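Slr0280 protein (Synechocystis sp., PDB 5H3K) is of unknown function but may cleave sugar phosphodiester linkages, as phosphodiester glycosidases do. Local coordinates at residues Q55-W67 / T78-G90. Numbering follows the deposited sequence.
Sequences QISIDGKSYPVAW and TGLGDTGAMQFLG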
ATOM      1  N   GLN A  55      18.262   1.341   8.054  1.00 14.16           N
ATOM      2  CA  GLN A  55      19.142   0.864   6.991  1.00 13.97           C
ATOM      3  C   GLN A  55      20.077  -0.239   7.471  1.00 14.28           C
ATOM      4  O   GLN A  55      20.551  -0.219   8.605  1.00 11.78           O
ATOM      5  CB  GLN A  55      20.009   2.011   6.466  1.00 16.45           C
ATOM      6  CG  GLN A  55      19.247   3.271   6.087  1.00 21.17           C
ATOM      7  CD  GLN A  55      19.377   3.591   4.626  1.00 27.97           C
ATOM      8  OE1 GLN A  55      20.279   4.323   4.214  1.00 30.75           O
ATOM      9  NE2 GLN A  55      18.485   3.030   3.821  1.00 28.60           N
ATOM     10  N   ILE A  56      20.351  -1.193   6.588  1.00 12.05           N
ATOM     11  CA  ILE A  56      21.422  -2.155   6.808  1.00  9.79           C
ATOM     12  C   ILE A  56      22.378  -2.014   5.640  1.00 15.62           C
ATOM     13  O   ILE A  56      21.976  -1.583   4.551  1.00 14.89           O
ATOM     14  CB  ILE A  56      20.910  -3.608   6.941  1.00 11.93           C
ATOM     15  CG1 ILE A  56      20.185  -4.070   5.675  1.00 11.06           C
ATOM     16  CG2 ILE A  56      19.999  -3.739   8.157  1.00 13.93           C
ATOM     17  CD1 ILE A  56      19.894  -5.578   5.661  1.00 12.47           C
ATOM     18  N   SER A  57      23.646  -2.341   5.862  1.00 11.26           N
ATOM     19  CA  SER A  57      24.640  -2.236   4.802  1.00 14.14           C
ATOM     20  C   SER A  57      25.206  -3.607   4.479  1.00 13.67           C
ATOM     21  O   SER A  57      25.589  -4.353   5.377  1.00 14.75           O
ATOM     22  CB  SER A  57      25.759  -1.287   5.215  1.00 16.35           C
ATOM     23  OG  SER A  57      26.713  -1.199   4.178  1.00 22.62           O
ATOM     24  N   ILE A  58      25.234  -3.948   3.191  1.00 15.38           N
ATOM     25  CA  ILE A  58      25.793  -5.212   2.724  1.00 17.08           C
ATOM     26  C   ILE A  58      26.736  -4.938   1.555  1.00 16.87           C
ATOM     27  O   ILE A  58      26.312  -4.381   0.537  1.00 17.09           O
ATOM     28  CB  ILE A  58      24.692  -6.163   2.215  1.00 15.72           C
ATOM     29  CG1 ILE A  58      23.676  -6.473   3.321  1.00 15.64           C
ATOM     30  CG2 ILE A  58      25.307  -7.443   1.689  1.00 16.49           C
ATOM     31  CD1 ILE A  58      22.535  -7.378   2.863  1.00 15.58           C
ATOM     32  N   ASP A  59      28.000  -5.330   1.694  1.00 17.69           N
ATOM     33  CA  ASP A  59      29.005  -5.065   0.660  1.00 20.29           C
ATOM     34  C   ASP A  59      29.022  -3.581   0.257  1.00 18.05           C
ATOM     35  O   ASP A  59      29.097  -3.251  -0.919  1.00 20.85           O
ATOM     36  CB  ASP A  59      28.776  -5.968  -0.563  1.00 19.44           C
ATOM     37  CG  ASP A  59      29.938  -5.937  -1.547  1.00 26.25           C
ATOM     38  OD1 ASP A  59      31.028  -5.455  -1.164  1.00 27.55           O
ATOM     39  OD2 ASP A  59      29.765  -6.397  -2.700  1.00 22.77           O
ATOM     40  N   GLY A  60      28.924  -2.690   1.242  1.00 18.10           N
ATOM     41  CA  GLY A  60      29.036  -1.262   0.998  1.00 17.73           C
ATOM     42  C   GLY A  60      27.811  -0.579   0.413  1.00 20.44           C
ATOM     43  O   GLY A  60      27.862   0.606   0.068  1.00 22.26           O
ATOM     44  N   LYS A  61      26.710  -1.315   0.287  1.00 17.49           N
ATOM     45  CA  LYS A  61      25.471  -0.729  -0.222  1.00 21.21           C
ATOM     46  C   LYS A  61      24.394  -0.771   0.858  1.00 16.96           C
ATOM     47  O   LYS A  61      24.289  -1.749   1.595  1.00 13.53           O
ATOM     48  CB  LYS A  61      25.003  -1.458  -1.483  1.00 19.20           C
ATOM     49  CG  LYS A  61      26.022  -1.438  -2.614  1.00 23.54           C
ATOM     50  CD  LYS A  61      26.607  -0.040  -2.838  1.00 30.60           C
ATOM     51  CE  LYS A  61      25.811   0.791  -3.853  1.00 42.40           C
ATOM     52  NZ  LYS A  61      26.572   2.010  -4.309  1.00 37.06           N
ATOM     53  N   SER A  62      23.613   0.301   0.964  1.00 18.57           N
ATOM     54  CA  SER A  62      22.579   0.383   1.992  1.00 15.20           C
ATOM     55  C   SER A  62      21.223  -0.029   1.446  1.00 16.74           C
ATOM     56  O   SER A  62      20.868   0.308   0.308  1.00 14.23           O
ATOM     57  CB  SER A  62      22.491   1.793   2.571  1.00 19.23           C
ATOM     58  OG  SER A  62      23.682   2.121   3.262  1.00 29.82           O
ATOM     59  N   TYR A  63      20.472  -0.756   2.267  1.00 12.85           N
ATOM     60  CA  TYR A  63      19.133  -1.221   1.906  1.00  9.43           C
ATOM     61  C   TYR A  63      18.163  -0.845   3.025  1.00 12.88           C
ATOM     62  O   TYR A  63      18.556  -0.782   4.188  1.00 10.75           O
ATOM     63  CB  TYR A  63      19.156  -2.735   1.680  1.00 12.10           C
ATOM     64  CG  TYR A  63      20.102  -3.154   0.588  1.00 15.07           C
ATOM     65  CD1 TYR A  63      21.378  -3.624   0.884  1.00 15.33           C
ATOM     66  CD2 TYR A  63      19.732  -3.060  -0.745  1.00 14.74           C
ATOM     67  CE1 TYR A  63      22.259  -4.002  -0.125  1.00 16.82           C
ATOM     68  CE2 TYR A  63      20.596  -3.433  -1.756  1.00 16.64           C
ATOM     69  CZ  TYR A  63      21.857  -3.908  -1.443  1.00 18.08           C
ATOM     70  OH  TYR A  63      22.716  -4.280  -2.454  1.00 18.38           O
ATOM     71  N   PRO A  64      16.900  -0.549   2.674  1.00 10.03           N
ATOM     72  CA  PRO A  64      15.895  -0.130   3.660  1.00 11.77           C
ATOM     73  C   PRO A  64      15.381  -1.317   4.480  1.00 12.65           C
ATOM     74  O   PRO A  64      14.460  -2.018   4.055  1.00 12.87           O
ATOM     75  CB  PRO A  64      14.774   0.434   2.791  1.00 13.34           C
ATOM     76  CG  PRO A  64      14.889  -0.359   1.489  1.00 11.41           C
ATOM     77  CD  PRO A  64      16.369  -0.571   1.296  1.00 13.28           C
ATOM     78  N   VAL A  65      15.995  -1.550   5.636  1.00 10.08           N
ATOM     79  CA  VAL A  65      15.579  -2.616   6.540  1.00 10.74           C
ATOM     80  C   VAL A  65      15.584  -2.082   7.970  1.00 12.65           C
ATOM     81  O   VAL A  65      16.607  -1.566   8.436  1.00 14.13           O
ATOM     82  CB  VAL A  65      16.519  -3.845   6.473  1.00  9.93           C
ATOM     83  CG1 VAL A  65      16.114  -4.878   7.530  1.00  9.98           C
ATOM     84  CG2 VAL A  65      16.510  -4.471   5.088  1.00 10.12           C
ATOM     85  N   ALA A  66      14.454  -2.198   8.666  1.00  9.16           N
ATOM     86  CA  ALA A  66      14.398  -1.759  10.057  1.00 12.40           C
ATOM     87  C   ALA A  66      15.215  -2.703  10.938  1.00 10.29           C
ATOM     88  O   ALA A  66      15.146  -3.927  10.787  1.00 10.85           O
ATOM     89  CB  ALA A  66      12.949  -1.697  10.539  1.00 13.64           C
ATOM     90  N   TRP A  67      15.988  -2.139  11.858  1.00  9.93           N
ATOM     91  CA  TRP A  67      16.727  -2.950  12.818  1.00 13.01           C
ATOM     92  C   TRP A  67      16.706  -2.296  14.190  1.00 14.83           C
ATOM     93  O   TRP A  67      16.483  -1.083  14.322  1.00 12.94           O
ATOM     94  CB  TRP A  67      18.174  -3.176  12.355  1.00  9.29           C
ATOM     95  CG  TRP A  67      18.933  -1.910  12.258  1.00 13.97           C
ATOM     96  CD1 TRP A  67      19.024  -1.093  11.173  1.00 10.69           C
ATOM     97  CD2 TRP A  67      19.707  -1.293  13.296  1.00 13.90           C
ATOM     98  NE1 TRP A  67      19.804  -0.002  11.471  1.00 15.61           N
ATOM     99  CE2 TRP A  67      20.239  -0.103  12.766  1.00 15.62           C
ATOM    100  CE3 TRP A  67      20.004  -1.635  14.619  1.00 13.60           C
ATOM    101  CZ2 TRP A  67      21.049   0.754  13.518  1.00 18.30           C
ATOM    102  CZ3 TRP A  67      20.812  -0.785  15.361  1.00 15.75           C
ATOM    103  CH2 TRP A  67      21.318   0.396  14.809  1.00 14.60           C
ATOM    104  N   THR A  78      20.376  -8.520  18.335  1.00 18.65           N
ATOM    105  CA  THR A  78      20.056  -7.736  17.148  1.00 13.96           C
ATOM    106  C   THR A  78      18.821  -8.293  16.478  1.00 14.25           C
ATOM    107  O   THR A  78      18.731  -9.506  16.215  1.00 15.22           O
ATOM    108  CB  THR A  78      21.205  -7.737  16.127  1.00 18.13           C
ATOM    109  OG1 THR A  78      22.409  -7.287  16.762  1.00 17.04           O
ATOM    110  CG2 THR A  78      20.869  -6.804  14.952  1.00 14.88           C
ATOM    111  N   GLY A  79      17.868  -7.406  16.201  1.00 13.80           N
ATOM    112  CA  GLY A  79      16.630  -7.783  15.548  1.00 10.34           C
ATOM    113  C   GLY A  79      16.464  -7.040  14.231  1.00 12.20           C
ATOM    114  O   GLY A  79      16.861  -5.885  14.123  1.00 10.81           O
ATOM    115  N   LEU A  80      15.894  -7.710  13.232  1.00 11.66           N
ATOM    116  CA  LEU A  80      15.629  -7.095  11.931  1.00  9.13           C
ATOM    117  C   LEU A  80      14.137  -7.227  11.636  1.00  8.41           C
ATOM    118  O   LEU A  80      13.541  -8.256  11.947  1.00  9.02           O
ATOM    119  CB  LEU A  80      16.398  -7.827  10.830  1.00  9.41           C
ATOM    120  CG  LEU A  80      17.905  -7.988  11.004  1.00 18.11           C
ATOM    121  CD1 LEU A  80      18.501  -8.584   9.746  1.00 17.01           C
ATOM    122  CD2 LEU A  80      18.531  -6.659  11.297  1.00 15.08           C
ATOM    123  N   GLY A  81      13.534  -6.200  11.040  1.00  8.03           N
ATOM    124  CA  GLY A  81      12.153  -6.319  10.578  1.00  7.28           C
ATOM    125  C   GLY A  81      11.976  -7.564   9.730  1.00  7.51           C
ATOM    126  O   GLY A  81      12.763  -7.803   8.805  1.00  8.69           O
ATOM    127  N   ASP A  82      10.970  -8.377  10.052  1.00  4.98           N
ATOM    128  CA  ASP A  82      10.860  -9.699   9.440  1.00  7.21           C
ATOM    129  C   ASP A  82      10.752  -9.675   7.920  1.00  8.30           C
ATOM    130  O   ASP A  82      11.461 -10.412   7.220  1.00  6.20           O
ATOM    131  CB  ASP A  82       9.741 -10.551  10.104  1.00  7.68           C
ATOM    132  CG  ASP A  82       8.320 -10.030   9.863  1.00  8.61           C
ATOM    133  OD1 ASP A  82       8.087  -8.834   9.540  1.00  7.07           O
ATOM    134  OD2 ASP A  82       7.398 -10.861  10.028  1.00  9.39           O
ATOM    135  N   THR A  83       9.888  -8.805   7.404  1.00  7.86           N
ATOM    136  CA  THR A  83       9.690  -8.734   5.964  1.00  6.23           C
ATOM    137  C   THR A  83      10.945  -8.174   5.304  1.00  8.26           C
ATOM    138  O   THR A  83      11.237  -8.472   4.137  1.00  9.06           O
ATOM    139  CB  THR A  83       8.435  -7.912   5.605  1.00  5.54           C
ATOM    140  OG1 THR A  83       8.488  -6.641   6.262  1.00  5.62           O
ATOM    141  CG2 THR A  83       7.181  -8.634   6.058  1.00  7.29           C
ATOM    142  N   GLY A  84      11.703  -7.386   6.060  1.00  6.46           N
ATOM    143  CA  GLY A  84      12.966  -6.849   5.574  1.00  7.20           C
ATOM    144  C   GLY A  84      14.052  -7.909   5.539  1.00  9.72           C
ATOM    145  O   GLY A  84      14.807  -8.006   4.568  1.00  9.70           O
ATOM    146  N   ALA A  85      14.125  -8.725   6.589  1.00  7.77           N
ATOM    147  CA  ALA A  85      15.108  -9.809   6.623  1.00  8.00           C
ATOM    148  C   ALA A  85      14.821 -10.798   5.500  1.00 12.24           C
ATOM    149  O   ALA A  85      15.741 -11.314   4.856  1.00 10.92           O
ATOM    150  CB  ALA A  85      15.093 -10.512   7.973  1.00  9.98           C
ATOM    151  N   MET A  86      13.536 -11.050   5.262  1.00  9.83           N
ATOM    152  CA  MET A  86      13.108 -11.964   4.219  1.00  9.98           C
ATOM    153  C   MET A  86      13.576 -11.475   2.856  1.00 12.73           C
ATOM    154  O   MET A  86      14.130 -12.244   2.061  1.00 11.55           O
ATOM    155  CB  MET A  86      11.585 -12.102   4.235  1.00  8.94           C
ATOM    156  CG  MET A  86      11.053 -13.116   3.230  1.00 12.43           C
ATOM    157  SD  MET A  86       9.253 -13.254   3.261  1.00 15.65           S
ATOM    158  CE  MET A  86       8.786 -11.626   2.638  1.00 20.67           C
ATOM    159  N   GLN A  87      13.393 -10.184   2.600  1.00  9.85           N
ATOM    160  CA  GLN A  87      13.619  -9.654   1.262  1.00 10.52           C
ATOM    161  C   GLN A  87      15.043  -9.257   0.959  1.00 10.88           C
ATOM    162  O   GLN A  87      15.449  -9.271  -0.200  1.00 13.23           O
ATOM    163  CB  GLN A  87      12.672  -8.492   0.982  1.00  7.78           C
ATOM    164  CG  GLN A  87      11.277  -8.990   0.712  1.00 12.93           C
ATOM    165  CD  GLN A  87      10.316  -7.888   0.411  1.00 18.47           C
ATOM    166  OE1 GLN A  87      10.645  -6.921  -0.285  1.00 23.92           O
ATOM    167  NE2 GLN A  87       9.112  -8.017   0.935  1.00 19.64           N
ATOM    168  N   PHE A  88      15.805  -8.914   1.986  1.00 11.23           N
ATOM    169  CA  PHE A  88      17.155  -8.412   1.765  1.00  9.71           C
ATOM    170  C   PHE A  88      18.263  -9.337   2.259  1.00 10.91           C
ATOM    171  O   PHE A  88      19.418  -9.185   1.858  1.00 13.82           O
ATOM    172  CB  PHE A  88      17.285  -7.002   2.339  1.00  9.05           C
ATOM    173  CG  PHE A  88      16.473  -5.974   1.585  1.00  9.93           C
ATOM    174  CD1 PHE A  88      17.001  -5.329   0.472  1.00 13.14           C
ATOM    175  CD2 PHE A  88      15.181  -5.662   1.982  1.00  9.43           C
ATOM    176  CE1 PHE A  88      16.258  -4.378  -0.219  1.00 15.51           C
ATOM    177  CE2 PHE A  88      14.432  -4.721   1.300  1.00 12.16           C
ATOM    178  CZ  PHE A  88      14.970  -4.076   0.191  1.00 13.06           C
ATOM    179  N   LEU A  89      17.918 -10.305   3.103  1.00 10.76           N
ATOM    180  CA  LEU A  89      18.884 -11.334   3.504  1.00 11.59           C
ATOM    181  C   LEU A  89      18.591 -12.673   2.834  1.00 11.45           C
ATOM    182  O   LEU A  89      19.502 -13.480   2.641  1.00 11.65           O
ATOM    183  CB  LEU A  89      18.923 -11.521   5.018  1.00 13.32           C
ATOM    184  CG  LEU A  89      19.178 -10.307   5.903  1.00 15.83           C
ATOM    185  CD1 LEU A  89      19.504 -10.772   7.307  1.00 17.57           C
ATOM    186  CD2 LEU A  89      20.293  -9.434   5.338  1.00 20.74           C
ATOM    187  N   GLY A  90      17.324 -12.910   2.494  1.00  8.32           N
ATOM    188  CA  GLY A  90      16.895 -14.171   1.920  1.00  9.49           C
ATOM    189  C   GLY A  90      16.406 -15.209   2.922  1.00 13.40           C
ATOM    190  O   GLY A  90      16.360 -16.393   2.604  1.00 12.68           O
TER
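Phe88, on helix 82-89, packs against strand 61-67 with every atom of its side chain. CB lies 3.8 Å from Val65 CG2, and the same methyl comes within 3.6 Å of CD2. Across the ring, CD1 approaches Tyr63 CB at 3.6 Å and CE1 lies beside Tyr63 CD2; the two rings cross obliquely, their planes at 39°. CE2 passes Pro64 O, which has a polar partner in Gln589, and at the tip CZ rests 3.9 Å from Pro64 CD. A chi1 of -68° puts CG of Phe88 anti to its carbonyl carbon, and Gly84 O, the acceptor of Phe88 N, lies in the ring plane at its edge. A flat, apolar ring suits this place because it lies between the helix and strand 61-67, where its neighbours are the methyl of Val65, the ring of Pro64 and CB of Tyr63.

Val65 points its other methyl, CG1, at the helix start, where Gly84, with no side chain, permits close approach. Farther along the helix, Leu89 CD2 touches the CD1 methyls of both Ile56 and Ile58, at 3.9 Å each, bringing the first strand of the 55-67 hairpin into the same apolar layer. At the other end, Trp67 and Leu80 form a non-hydrogen-bonded antiparallel pair, and Trp67 CB meets Leu80 CD2 at 3.7 Å. Next to it, Gly81 N donates a nearly straight bond (171°) to Ala66 O, 2.8 Å away; Gly81 is also the helix N-cap.

Strand 75-81 thus passes through Gly81 into a helix that packs on one face of the 55-67 hairpin, roughly antiparallel to strand 61-67. The chemistry implies a unit joined mainly by hydrocarbon burial, with a single backbone hydrogen bond between the segments, where strand gives way to helix.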